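Local coordinates for protein dTDP-4-dehydrorhamnose reductase (Bacillus anthracis, PDB 3SC6) that probably catalyses the NADPH-dependent reduction of dTDP-4-dehydrorhamnose to dTDP-L-rhamnose, the last step in making this activated sugar, at residues T67-A72 and N128-S133; V151-L156 and H211-G216. All coordinates share one frame; numbering follows the deposited sequence.

Interaction 1: residues T67-A72 and N128-S133; sequences TKVDQA and NIYGAS. With NAP (NADP nicotinamide-adenine-dinucleotide phosphate), chain G.
Tyr-130 of helix 129-144 and Thr-67 of the loop leading into the short, weakly bonded helical turn at about 69-72 meet at the NADP site of the Rossmann fold. With Lys-134, Tyr-130 matches the Tyr-x-x-x-Lys motif of short-chain dehydrogenases/reductases, and both side chains are hydrogen-bonded to the cofactor. The phenol lies with CE1 3.9 Å from Thr-67 CA, an oblique approach, and its OH is hydrogen-bonded to the nicotinamide ribose hydroxyl O2D, which sits at the ring edge near its plane. Thr-67 holds the pyrophosphate: its OG1 donates to O1A of NADP at 2.7 Å, while its CG2 touches both the bridging O3 (3.5 Å) and ribose C2D of NADP. The two segments thus grip neighbouring parts of one cofactor.

Away from NADP the contact is mainly van der Waals, with no hydrogen bond between the segments. Val-69 covers one face of the tyrosine with CG2, offset toward the rim; its other methyl, CG1, lies anti to the backbone N (chi1 180°) and reaches Asn-128 ND2 at 3.7 Å, the two side chains crossing at about a right angle. Ala-72 packs CB against the start of helix 129-144, near the CB atoms of Ile-129 and Tyr-130, and its carbonyl O touches Ile-129 CG2 at 3.5 Å. Arg-76 and Ala-79 of helix 76-97 also touch Ile-129. Asn-128 is the N-cap of helix 129-144: its OD1 accepts from Gly-131 N at 2.7 Å in a nearly straight bond, with an N-H...O angle of 163°.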
loop_
_atom_site.group_PDB
_atom_site.type_symbol
_atom_site.label_atom_id
_atom_site.label_comp_id
_atom_site.label_asym_id
_atom_site.label_seq_id
_atom_site.Cartn_x
_atom_site.Cartn_y
_atom_site.Cartn_z
ATOM N N THR A 67 -2.403 -8.193 5.457
ATOM C CA THR A 67 -1.573 -7.120 6.005
ATOM C C THR A 67 -1.338 -7.158 7.517
ATOM O O THR A 67 -1.268 -6.110 8.162
ATOM C CB THR A 67 -2.193 -5.757 5.661
ATOM O OG1 THR A 67 -3.478 -5.644 6.284
ATOM C CG2 THR A 67 -2.341 -5.606 4.152
ATOM N N LYS A 68 -1.210 -8.356 8.081
ATOM C CA LYS A 68 -0.973 -8.505 9.519
ATOM C C LYS A 68 0.506 -8.834 9.712
ATOM O O LYS A 68 0.881 -9.975 9.994
ATOM C CB LYS A 68 -1.883 -9.580 10.102
ATOM C CG LYS A 68 -3.358 -9.262 9.901
ATOM C CD LYS A 68 -4.272 -10.325 10.469
ATOM C CE LYS A 68 -5.725 -9.960 10.224
ATOM N NZ LYS A 68 -6.658 -10.980 10.772
ATOM N N VAL A 69 1.327 -7.802 9.544
ATOM C CA VAL A 69 2.784 -7.885 9.660
ATOM C C VAL A 69 3.287 -8.766 10.801
ATOM O O VAL A 69 4.025 -9.719 10.568
ATOM C CB VAL A 69 3.404 -6.473 9.807
ATOM C CG1 VAL A 69 4.911 -6.567 9.935
ATOM C CG2 VAL A 69 3.039 -5.601 8.617
ATOM N N ASP A 70 2.887 -8.444 12.027
ATOM C CA ASP A 70 3.307 -9.208 13.208
ATOM C C ASP A 70 2.842 -10.657 13.236
ATOM O O ASP A 70 3.644 -11.566 13.457
ATOM C CB ASP A 70 2.825 -8.520 14.489
ATOM C CG ASP A 70 3.446 -7.159 14.688
ATOM O OD1 ASP A 70 2.973 -6.409 15.567
ATOM O OD2 ASP A 70 4.397 -6.831 13.954
ATOM N N GLN A 71 1.551 -10.873 13.017
ATOM C CA GLN A 71 1.002 -12.223 13.040
ATOM C C GLN A 71 1.495 -13.055 11.849
ATOM O O GLN A 71 1.414 -14.285 11.866
ATOM C CB GLN A 71 -0.528 -12.165 13.106
ATOM C CG GLN A 71 -1.213 -13.519 13.237
ATOM C CD GLN A 71 -2.722 -13.399 13.352
ATOM O OE1 GLN A 71 -3.422 -14.398 13.522
ATOM N NE2 GLN A 71 -3.230 -12.170 13.272
ATOM N N ALA A 72 2.018 -12.378 10.828
ATOM C CA ALA A 72 2.534 -13.048 9.637
ATOM C C ALA A 72 3.658 -14.009 10.017
ATOM O O ALA A 72 3.833 -15.048 9.385
ATOM C CB ALA A 72 3.040 -12.020 8.635
ATOM N N ASN A 128 11.052 -9.457 6.434
ATOM C CA ASN A 128 10.153 -10.259 7.274
ATOM C C ASN A 128 9.201 -11.111 6.436
ATOM O O ASN A 128 9.167 -10.976 5.220
ATOM C CB ASN A 128 9.375 -9.341 8.224
ATOM C CG ASN A 128 8.511 -8.327 7.492
ATOM O OD1 ASN A 128 8.215 -8.478 6.309
ATOM N ND2 ASN A 128 8.072 -7.304 8.211
ATOM N N ILE A 129 8.422 -11.977 7.082
ATOM C CA ILE A 129 7.480 -12.848 6.353
ATOM C C ILE A 129 6.538 -12.077 5.436
ATOM O O ILE A 129 6.310 -12.486 4.301
ATOM C CB ILE A 129 6.684 -13.768 7.294
ATOM C CG1 ILE A 129 7.629 -14.740 7.997
ATOM C CG2 ILE A 129 5.686 -14.592 6.509
ATOM C CD1 ILE A 129 8.376 -15.656 7.042
ATOM N N TYR A 130 5.976 -10.978 5.923
ATOM C CA TYR A 130 5.075 -10.174 5.103
ATOM C C TYR A 130 5.776 -9.718 3.839
ATOM O O TYR A 130 5.258 -9.892 2.731
ATOM C CB TYR A 130 4.568 -8.968 5.889
ATOM C CG TYR A 130 3.799 -7.949 5.067
ATOM C CD1 TYR A 130 2.449 -8.111 4.779
ATOM C CD2 TYR A 130 4.423 -6.787 4.630
ATOM C CE1 TYR A 130 1.756 -7.157 4.042
ATOM C CE2 TYR A 130 3.745 -5.836 3.906
ATOM C CZ TYR A 130 2.418 -6.017 3.614
ATOM O OH TYR A 130 1.763 -5.048 2.888
ATOM N N GLY A 131 6.963 -9.142 4.008
ATOM C CA GLY A 131 7.745 -8.658 2.879
ATOM C C GLY A 131 8.093 -9.755 1.891
ATOM O O GLY A 131 8.035 -9.544 0.677
ATOM N N ALA A 132 8.447 -10.927 2.413
ATOM C CA ALA A 132 8.813 -12.073 1.584
ATOM C C ALA A 132 7.619 -12.638 0.844
ATOM O O ALA A 132 7.747 -13.080 -0.293
ATOM C CB ALA A 132 9.451 -13.155 2.434
ATOM N N SER A 133 6.462 -12.631 1.493
ATOM C CA SER A 133 5.245 -13.150 0.885
ATOM C C SER A 133 4.831 -12.307 -0.315
ATOM O O SER A 133 4.447 -12.856 -1.349
ATOM C CB SER A 133 4.106 -13.203 1.900
ATOM O OG SER A 133 3.805 -11.909 2.383
HETATM P PA NAP G . -6.158 -3.883 4.290
HETATM O O1A NAP G . -5.823 -5.070 5.159
HETATM O O2A NAP G . -7.176 -2.875 4.777
HETATM O O5B NAP G . -6.627 -4.404 2.843
HETATM C C5B NAP G . -6.500 -5.768 2.449
HETATM C C4B NAP G . -7.888 -6.331 2.166
HETATM O O4B NAP G . -7.774 -7.621 1.543
HETATM C C3B NAP G . -8.707 -6.511 3.443
HETATM O O3B NAP G . -9.950 -5.808 3.377
HETATM C C2B NAP G . -8.953 -8.000 3.529
HETATM O O2B NAP G . -10.241 -8.303 4.063
HETATM C C1B NAP G . -8.805 -8.448 2.080
HETATM N N9A NAP G . -8.569 -9.913 1.962
HETATM C C8A NAP G . -8.022 -10.736 2.877
HETATM N N7A NAP G . -8.022 -11.995 2.382
HETATM C C5A NAP G . -8.583 -11.952 1.160
HETATM C C6A NAP G . -8.880 -12.968 0.122
HETATM N N6A NAP G . -8.563 -14.271 0.318
HETATM N N1A NAP G . -9.465 -12.557 -1.026
HETATM C C2A NAP G . -9.775 -11.259 -1.215
HETATM N N3A NAP G . -9.517 -10.322 -0.280
HETATM C C4A NAP G . -8.929 -10.641 0.902
HETATM O O3 NAP G . -4.785 -3.110 3.931
HETATM P PN NAP G . -4.670 -2.019 2.739
HETATM O O1N NAP G . -3.650 -0.987 3.160
HETATM O O2N NAP G . -6.043 -1.596 2.281
HETATM O O5D NAP G . -4.027 -2.879 1.546
HETATM C C5D NAP G . -3.558 -2.239 0.359
HETATM C C4D NAP G . -2.275 -2.903 -0.138
HETATM O O4D NAP G . -1.138 -2.090 0.192
HETATM C C3D NAP G . -2.035 -4.279 0.478
HETATM O O3D NAP G . -1.850 -5.254 -0.551
HETATM C C2D NAP G . -0.776 -4.137 1.306
HETATM O O2D NAP G . 0.025 -5.313 1.195
HETATM C C1D NAP G . -0.087 -2.905 0.728
HETATM N N1N NAP G . 0.702 -2.152 1.716
HETATM C C2N NAP G . 0.105 -1.634 2.802
HETATM C C3N NAP G . 0.839 -0.914 3.745
HETATM C C7N NAP G . 0.141 -0.349 4.954
HETATM O O7N NAP G . -1.045 -0.596 5.121
HETATM N N7N NAP G . 0.811 0.410 5.819
HETATM C C4N NAP G . 2.204 -0.732 3.544
HETATM C C5N NAP G . 2.795 -1.271 2.413
HETATM C C6N NAP G . 2.016 -1.980 1.506
HETATM P P2B NAP G . -10.395 -8.870 5.565
HETATM O O1X NAP G . -11.883 -8.793 5.805
HETATM O O2X NAP G . -9.850 -10.277 5.502
HETATM O O3X NAP G . -9.572 -7.929 6.409
#

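Interaction 2: residues V151-L156 and H211-G216; sequences VRTSWL and HVSNTG. With NAP (NADP nicotinamide-adenine-dinucleotide phosphate), chain G.
The guanidinium of Arg-152 and the imidazole of His-211 meet edge to edge, their planes 25° apart. NH1 donates to His-211 NE2 at 3.3 Å, a long hydrogen bond that lies in the imidazole plane but is tilted 18° from that of the guanidinium. The two side chains run side by side and point the same way; Arg-152 is extended from CG to NE, and its CD lies 3.5 Å from His-211 CD2 and as near to NE2. At the far end of the guanidinium, NH2 forms a salt bridge with Glu-138, while the His-211 ring also meets that of Phe-257.

Beneath this pair the backbones form a parallel bridge between strands 148-157 and 208-211 of the central Rossmann sheet. Val-212 N donates to Arg-152 O at 2.9 Å. One residue on, a side chain takes over from the main chain: Thr-153 OG1, anti to its own backbone N (chi1 -173°), donates to Val-212 O at 3.0 Å, nearly in line with the carbonyl. The same oxygen accepts a weak bond from Ser-213 OG. Val-151 and Val-212 pack methyl to methyl, CG1 against CG2 at 3.6 Å, with Leu-201 and Leu-194 of helix 191-202 beside them. Thr-153 also faces the cofactor, its O 3.4 Å from C5N of the nicotinamide ring and its CG2 close to C6N. Beyond it, Leu-156 lays CB near the carboxamide carbon C7N and CD2 3.7 Å from the phosphate oxygen O1N of NADP.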
loop_
_atom_site.group_PDB
_atom_site.type_symbol
_atom_site.label_atom_id
_atom_site.label_comp_id
_atom_site.label_asym_id
_atom_site.label_seq_id
_atom_site.Cartn_x
_atom_site.Cartn_y
_atom_site.Cartn_z
ATOM N N VAL A 151 3.183 -1.614 -7.920
ATOM C CA VAL A 151 3.274 -0.363 -7.179
ATOM C C VAL A 151 3.567 -0.557 -5.688
ATOM O O VAL A 151 2.683 -0.896 -4.905
ATOM C CB VAL A 151 1.977 0.474 -7.340
ATOM C CG1 VAL A 151 2.062 1.753 -6.525
ATOM C CG2 VAL A 151 1.725 0.796 -8.814
ATOM N N ARG A 152 4.819 -0.334 -5.308
ATOM C CA ARG A 152 5.245 -0.466 -3.923
ATOM C C ARG A 152 4.982 0.845 -3.204
ATOM O O ARG A 152 5.336 1.913 -3.708
ATOM C CB ARG A 152 6.732 -0.781 -3.873
ATOM C CG ARG A 152 7.087 -2.104 -4.485
ATOM C CD ARG A 152 8.571 -2.260 -4.636
ATOM N NE ARG A 152 8.912 -3.545 -5.226
ATOM C CZ ARG A 152 10.129 -3.879 -5.635
ATOM N NH1 ARG A 152 11.114 -2.991 -5.591
ATOM N NH2 ARG A 152 10.349 -5.078 -6.155
ATOM N N THR A 153 4.353 0.759 -2.036
ATOM C CA THR A 153 4.046 1.935 -1.239
ATOM C C THR A 153 4.449 1.615 0.199
ATOM O O THR A 153 4.977 0.533 0.456
ATOM C CB THR A 153 2.563 2.294 -1.305
ATOM O OG1 THR A 153 2.337 3.539 -0.632
ATOM C CG2 THR A 153 1.712 1.188 -0.688
ATOM N N SER A 154 4.201 2.536 1.134
ATOM C CA SER A 154 4.565 2.312 2.540
ATOM C C SER A 154 3.899 3.285 3.505
ATOM O O SER A 154 3.588 4.417 3.124
ATOM C CB SER A 154 6.072 2.483 2.695
ATOM O OG SER A 154 6.462 3.799 2.327
ATOM N N TRP A 155 3.680 2.852 4.755
ATOM C CA TRP A 155 3.062 3.733 5.752
ATOM C C TRP A 155 1.807 4.352 5.173
ATOM O O TRP A 155 1.589 5.559 5.249
ATOM C CB TRP A 155 4.096 4.795 6.122
ATOM C CG TRP A 155 5.247 4.257 6.928
ATOM C CD1 TRP A 155 6.016 3.168 6.641
ATOM C CD2 TRP A 155 5.918 4.935 7.999
ATOM N NE1 TRP A 155 7.023 3.040 7.562
ATOM C CE2 TRP A 155 7.001 4.126 8.392
ATOM C CE3 TRP A 155 5.675 6.121 8.696
ATOM C CZ2 TRP A 155 7.842 4.464 9.447
ATOM C CZ3 TRP A 155 6.507 6.454 9.747
ATOM C CH2 TRP A 155 7.580 5.628 10.111
ATOM N N LEU A 156 0.981 3.490 4.597
ATOM C CA LEU A 156 -0.262 3.890 3.971
ATOM C C LEU A 156 -1.369 4.108 5.007
ATOM O O LEU A 156 -1.493 3.337 5.958
ATOM C CB LEU A 156 -0.667 2.798 2.975
ATOM C CG LEU A 156 -1.887 3.007 2.088
ATOM C CD1 LEU A 156 -1.697 4.238 1.220
ATOM C CD2 LEU A 156 -2.101 1.781 1.222
ATOM N N HIS A 211 7.753 2.912 -7.365
ATOM C CA HIS A 211 7.671 3.218 -5.949
ATOM C C HIS A 211 6.826 4.476 -5.818
ATOM O O HIS A 211 7.224 5.543 -6.281
ATOM C CB HIS A 211 9.020 3.448 -5.265
ATOM C CG HIS A 211 9.923 2.260 -5.267
ATOM N ND1 HIS A 211 11.285 2.356 -5.109
ATOM C CD2 HIS A 211 9.664 0.952 -5.499
ATOM C CE1 HIS A 211 11.815 1.147 -5.164
ATOM N NE2 HIS A 211 10.857 0.281 -5.415
ATOM N N VAL A 212 5.660 4.344 -5.193
ATOM C CA VAL A 212 4.762 5.476 -5.006
ATOM C C VAL A 212 4.539 5.726 -3.523
ATOM O O VAL A 212 3.957 4.895 -2.817
ATOM C CB VAL A 212 3.407 5.235 -5.679
ATOM C CG1 VAL A 212 2.489 6.431 -5.457
ATOM C CG2 VAL A 212 3.601 4.975 -7.166
ATOM N N SER A 213 5.011 6.878 -3.059
ATOM C CA SER A 213 4.888 7.278 -1.669
ATOM C C SER A 213 5.033 8.771 -1.623
ATOM O O SER A 213 5.480 9.376 -2.593
ATOM C CB SER A 213 6.016 6.677 -0.833
ATOM O OG SER A 213 6.009 5.265 -0.890
ATOM N N ASN A 214 4.657 9.380 -0.507
ATOM C CA ASN A 214 4.791 10.814 -0.383
ATOM C C ASN A 214 6.266 11.132 -0.185
ATOM O O ASN A 214 7.020 10.319 0.355
ATOM C CB ASN A 214 3.935 11.364 0.757
ATOM C CG ASN A 214 2.445 11.187 0.514
ATOM O OD1 ASN A 214 1.635 11.366 1.417
ATOM N ND2 ASN A 214 2.083 10.821 -0.705
ATOM N N THR A 215 6.668 12.310 -0.650
ATOM C CA THR A 215 8.046 12.772 -0.556
ATOM C C THR A 215 8.509 13.018 0.873
ATOM O O THR A 215 7.702 13.270 1.764
ATOM C CB THR A 215 8.212 14.096 -1.333
ATOM O OG1 THR A 215 7.849 13.893 -2.702
ATOM C CG2 THR A 215 9.644 14.609 -1.255
ATOM N N GLY A 216 9.820 12.926 1.077
ATOM C CA GLY A 216 10.431 13.151 2.384
ATOM C C GLY A 216 10.472 11.970 3.331
ATOM O O GLY A 216 9.663 11.048 3.236
HETATM P PA NAP G . -6.158 -3.883 4.290
HETATM O O1A NAP G . -5.823 -5.070 5.159
HETATM O O2A NAP G . -7.176 -2.875 4.777
HETATM O O5B NAP G . -6.627 -4.404 2.843
HETATM C C5B NAP G . -6.500 -5.768 2.449
HETATM C C4B NAP G . -7.888 -6.331 2.166
HETATM O O4B NAP G . -7.774 -7.621 1.543
HETATM C C3B NAP G . -8.707 -6.511 3.443
HETATM O O3B NAP G . -9.950 -5.808 3.377
HETATM C C2B NAP G . -8.953 -8.000 3.529
HETATM O O2B NAP G . -10.241 -8.303 4.063
HETATM C C1B NAP G . -8.805 -8.448 2.080
HETATM N N9A NAP G . -8.569 -9.913 1.962
HETATM C C8A NAP G . -8.022 -10.736 2.877
HETATM N N7A NAP G . -8.022 -11.995 2.382
HETATM C C5A NAP G . -8.583 -11.952 1.160
HETATM C C6A NAP G . -8.880 -12.968 0.122
HETATM N N6A NAP G . -8.563 -14.271 0.318
HETATM N N1A NAP G . -9.465 -12.557 -1.026
HETATM C C2A NAP G . -9.775 -11.259 -1.215
HETATM N N3A NAP G . -9.517 -10.322 -0.280
HETATM C C4A NAP G . -8.929 -10.641 0.902
HETATM O O3 NAP G . -4.785 -3.110 3.931
HETATM P PN NAP G . -4.670 -2.019 2.739
HETATM O O1N NAP G . -3.650 -0.987 3.160
HETATM O O2N NAP G . -6.043 -1.596 2.281
HETATM O O5D NAP G . -4.027 -2.879 1.546
HETATM C C5D NAP G . -3.558 -2.239 0.359
HETATM C C4D NAP G . -2.275 -2.903 -0.138
HETATM O O4D NAP G . -1.138 -2.090 0.192
HETATM C C3D NAP G . -2.035 -4.279 0.478
HETATM O O3D NAP G . -1.850 -5.254 -0.551
HETATM C C2D NAP G . -0.776 -4.137 1.306
HETATM O O2D NAP G . 0.025 -5.313 1.195
HETATM C C1D NAP G . -0.087 -2.905 0.728
HETATM N N1N NAP G . 0.702 -2.152 1.716
HETATM C C2N NAP G . 0.105 -1.634 2.802
HETATM C C3N NAP G . 0.839 -0.914 3.745
HETATM C C7N NAP G . 0.141 -0.349 4.954
HETATM O O7N NAP G . -1.045 -0.596 5.121
HETATM N N7N NAP G . 0.811 0.410 5.819
HETATM C C4N NAP G . 2.204 -0.732 3.544
HETATM C C5N NAP G . 2.795 -1.271 2.413
HETATM C C6N NAP G . 2.016 -1.980 1.506
HETATM P P2B NAP G . -10.395 -8.870 5.565
HETATM O O1X NAP G . -11.883 -8.793 5.805
HETATM O O2X NAP G . -9.850 -10.277 5.502
HETATM O O3X NAP G . -9.572 -7.929 6.409
#

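In the fold
Both contacts touch NADP, yet they differ in depth and in chemistry. Interaction 2 is fully buried, its centre about 7 Å from the centre of the chain, and joins strand 148-157 to the end of strand 208-211 and the loop after it by main-chain and side-chain hydrogen bonds. Interaction 1, its centre about 13 Å out, is partly buried and packs a weakly bonded helical turn against the start of helix 129-144 mainly by van der Waals contacts; Thr-67 and Tyr-130 instead direct their hydrogen bonds to the cofactor. The centres of interactions 1 and 2 are about 18 Å apart, without touching. Helix 129-144 is followed in the chain by strand 148-157, and its Glu-138 pairs with Arg-152.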